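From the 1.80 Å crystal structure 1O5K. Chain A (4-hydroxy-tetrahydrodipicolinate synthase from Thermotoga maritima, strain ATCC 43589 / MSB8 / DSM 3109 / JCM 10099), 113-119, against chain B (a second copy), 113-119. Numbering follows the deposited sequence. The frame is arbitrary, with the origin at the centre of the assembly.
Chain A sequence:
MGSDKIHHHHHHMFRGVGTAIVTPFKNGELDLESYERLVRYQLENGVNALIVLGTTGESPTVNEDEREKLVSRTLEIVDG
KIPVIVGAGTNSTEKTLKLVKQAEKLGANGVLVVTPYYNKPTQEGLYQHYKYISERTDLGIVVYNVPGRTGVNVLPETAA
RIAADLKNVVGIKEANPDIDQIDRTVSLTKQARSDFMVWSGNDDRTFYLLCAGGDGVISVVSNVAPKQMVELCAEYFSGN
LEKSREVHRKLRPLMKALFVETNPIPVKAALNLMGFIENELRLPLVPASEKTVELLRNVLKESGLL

Chain A 113-119: VVTPYYN
Chain B, residues 113-119: VVTPYYN

How do the two copies face each other? Each stretch leaves a strand at residues 113-114 and continues as loop, and their directions from CA 114 to CA 118 lie 158° apart, so they run roughly antiparallel. The register is reciprocal: CA of Y117(A) lies 6.4 Å from CA of Y118(B), and CA of Y118(A) lies 6.5 Å from CA of Y117(B). No hydrogen bond crosses; the contact, burying 354 Å² in total, is made by side chains.

What does the strand end contribute? V113(A) (phi/psi -124/103, chi1 t) stays out of reach, but V114(A) (-65/146, chi1 p) points toward chain B. CG2 of V114(A) packs against CE1 of Y118(B) at 3.8 Å, an apolar contact, and lies 3.4 Å from OH of Y118(B), where the hydroxyl only touches the methyl. T115(A) (-53/136, chi1 p) and P116(A) (-44/125, C-gamma exo) then carry the chain onward without touching the partner.

How does Y117(A) meet two tyrosines at once? At -93/152, with chi1 39° (p) and chi2 80°, it forms an offset stack with Y118(B): centroids 4.8 Å apart, planes at 20°, CD2 of Y117(A) 4.0 Å from CG of Y118(B). Against Y117(B) it meets rim to rim, CE1 to CE1 of the two residues at 3.5 Å, with centroids 5.6 Å apart and planes at 19°.

How does Y118(A) complete the pattern? Its positive phi (80/-39) accompanies chi1 -170° (t) and chi2 54°. The ring stacks offset on Y117(B), centroids 4.8 Å apart and planes at 14°, while OH of Y118(A) lies 3.4 Å from CG2 of V114(B), mirroring the first valine contact. N119(A) (-95/1, chi1 p, chi2 6°) makes no contact across; its N donates a weak 2.9 Å hydrogen bond to O of Y117(A).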

# COMPACT_ATOMS: atom_id res chain seq x y z
N VAL A 113 -20.14 1.93 18.01
CA VAL A 113 -19.13 2.88 18.44
C VAL A 113 -17.85 2.68 17.66
O VAL A 113 -17.09 1.72 17.88
CB VAL A 113 -18.85 2.71 19.94
CG1 VAL A 113 -17.74 3.60 20.41
CG2 VAL A 113 -20.10 2.92 20.77
N VAL A 114 -17.63 3.59 16.71
CA VAL A 114 -16.47 3.50 15.86
C VAL A 114 -15.22 3.70 16.69
O VAL A 114 -15.21 4.44 17.69
CB VAL A 114 -16.56 4.53 14.68
CG1 VAL A 114 -16.54 5.94 15.18
CG2 VAL A 114 -15.56 4.23 13.57
N THR A 115 -14.16 3.01 16.32
CA THR A 115 -12.83 3.34 16.87
C THR A 115 -12.59 4.83 16.63
O THR A 115 -12.88 5.36 15.55
CB THR A 115 -11.70 2.60 16.13
OG1 THR A 115 -11.73 2.94 14.75
CG2 THR A 115 -11.84 1.07 16.21
N PRO A 116 -12.09 5.54 17.64
CA PRO A 116 -11.69 6.92 17.46
C PRO A 116 -10.91 7.15 16.18
O PRO A 116 -9.92 6.46 15.89
CB PRO A 116 -10.82 7.19 18.67
CG PRO A 116 -11.53 6.33 19.75
CD PRO A 116 -11.90 5.07 19.03
N TYR A 117 -11.43 8.09 15.38
CA TYR A 117 -10.86 8.49 14.08
C TYR A 117 -9.92 9.68 14.29
O TYR A 117 -10.04 10.38 15.29
CB TYR A 117 -11.99 8.89 13.07
CG TYR A 117 -13.10 9.67 13.73
CD1 TYR A 117 -12.97 11.05 13.98
CD2 TYR A 117 -14.24 9.03 14.19
CE1 TYR A 117 -13.95 11.76 14.61
CE2 TYR A 117 -15.22 9.75 14.85
CZ TYR A 117 -15.08 11.12 15.04
OH TYR A 117 -16.06 11.79 15.71
N TYR A 118 -8.92 9.82 13.42
CA TYR A 118 -8.03 10.97 13.32
C TYR A 118 -6.89 11.03 14.34
O TYR A 118 -5.78 11.40 13.97
CB TYR A 118 -8.84 12.27 13.38
CG TYR A 118 -8.07 13.55 13.06
CD1 TYR A 118 -7.35 13.70 11.89
CD2 TYR A 118 -8.09 14.63 13.93
CE1 TYR A 118 -6.64 14.86 11.62
CE2 TYR A 118 -7.40 15.78 13.66
CZ TYR A 118 -6.66 15.89 12.50
OH TYR A 118 -5.98 17.04 12.22
N ASN A 119 -7.15 10.65 15.60
CA ASN A 119 -6.09 10.70 16.62
C ASN A 119 -5.36 9.38 16.82
O ASN A 119 -4.44 9.36 17.63
CB ASN A 119 -6.60 11.29 17.92
CG ASN A 119 -7.82 10.60 18.48
OD1 ASN A 119 -8.29 9.58 17.97
ND2 ASN A 119 -8.29 11.13 19.65
N VAL B 113 -7.04 24.46 9.42
CA VAL B 113 -8.30 23.77 9.18
C VAL B 113 -8.00 22.47 8.41
O VAL B 113 -7.77 22.43 7.17
CB VAL B 113 -9.29 24.71 8.42
CG1 VAL B 113 -10.57 23.95 8.03
CG2 VAL B 113 -9.57 25.92 9.24
N VAL B 114 -8.00 21.38 9.17
CA VAL B 114 -7.75 20.06 8.56
C VAL B 114 -8.87 19.71 7.58
O VAL B 114 -10.03 20.12 7.72
CB VAL B 114 -7.60 18.97 9.64
CG1 VAL B 114 -8.97 18.70 10.36
CG2 VAL B 114 -6.98 17.69 9.07
N THR B 115 -8.49 19.02 6.51
CA THR B 115 -9.50 18.40 5.67
C THR B 115 -10.45 17.53 6.53
O THR B 115 -9.96 16.78 7.36
CB THR B 115 -8.90 17.50 4.64
OG1 THR B 115 -8.15 16.44 5.26
CG2 THR B 115 -7.95 18.21 3.77
N PRO B 116 -11.77 17.61 6.33
CA PRO B 116 -12.71 16.71 7.01
C PRO B 116 -12.23 15.26 7.02
O PRO B 116 -11.97 14.69 5.97
CB PRO B 116 -13.97 16.86 6.23
CG PRO B 116 -13.92 18.32 5.80
CD PRO B 116 -12.50 18.62 5.51
N TYR B 117 -12.08 14.73 8.24
CA TYR B 117 -11.69 13.36 8.48
C TYR B 117 -12.89 12.43 8.58
O TYR B 117 -14.00 12.87 8.86
CB TYR B 117 -10.89 13.28 9.81
CG TYR B 117 -11.48 14.16 10.90
CD1 TYR B 117 -12.52 13.71 11.69
CD2 TYR B 117 -11.01 15.44 11.12
CE1 TYR B 117 -13.08 14.52 12.67
CE2 TYR B 117 -11.59 16.28 12.13
CZ TYR B 117 -12.62 15.80 12.88
OH TYR B 117 -13.21 16.56 13.86
N TYR B 118 -12.65 11.13 8.33
CA TYR B 118 -13.62 10.06 8.54
C TYR B 118 -14.69 9.96 7.47
O TYR B 118 -14.99 8.87 7.04
CB TYR B 118 -14.22 10.15 9.92
CG TYR B 118 -15.14 9.01 10.31
CD1 TYR B 118 -14.69 7.70 10.33
CD2 TYR B 118 -16.48 9.27 10.64
CE1 TYR B 118 -15.52 6.69 10.69
CE2 TYR B 118 -17.33 8.23 11.04
CZ TYR B 118 -16.84 6.94 11.05
OH TYR B 118 -17.66 5.88 11.41
N ASN B 119 -15.25 11.10 7.05
CA ASN B 119 -16.31 11.11 6.02
C ASN B 119 -15.81 11.20 4.57
O ASN B 119 -16.61 11.13 3.68
CB ASN B 119 -17.46 12.12 6.28
CG ASN B 119 -17.01 13.55 6.51
OD1 ASN B 119 -15.80 13.86 6.47
ND2 ASN B 119 -18.01 14.45 6.84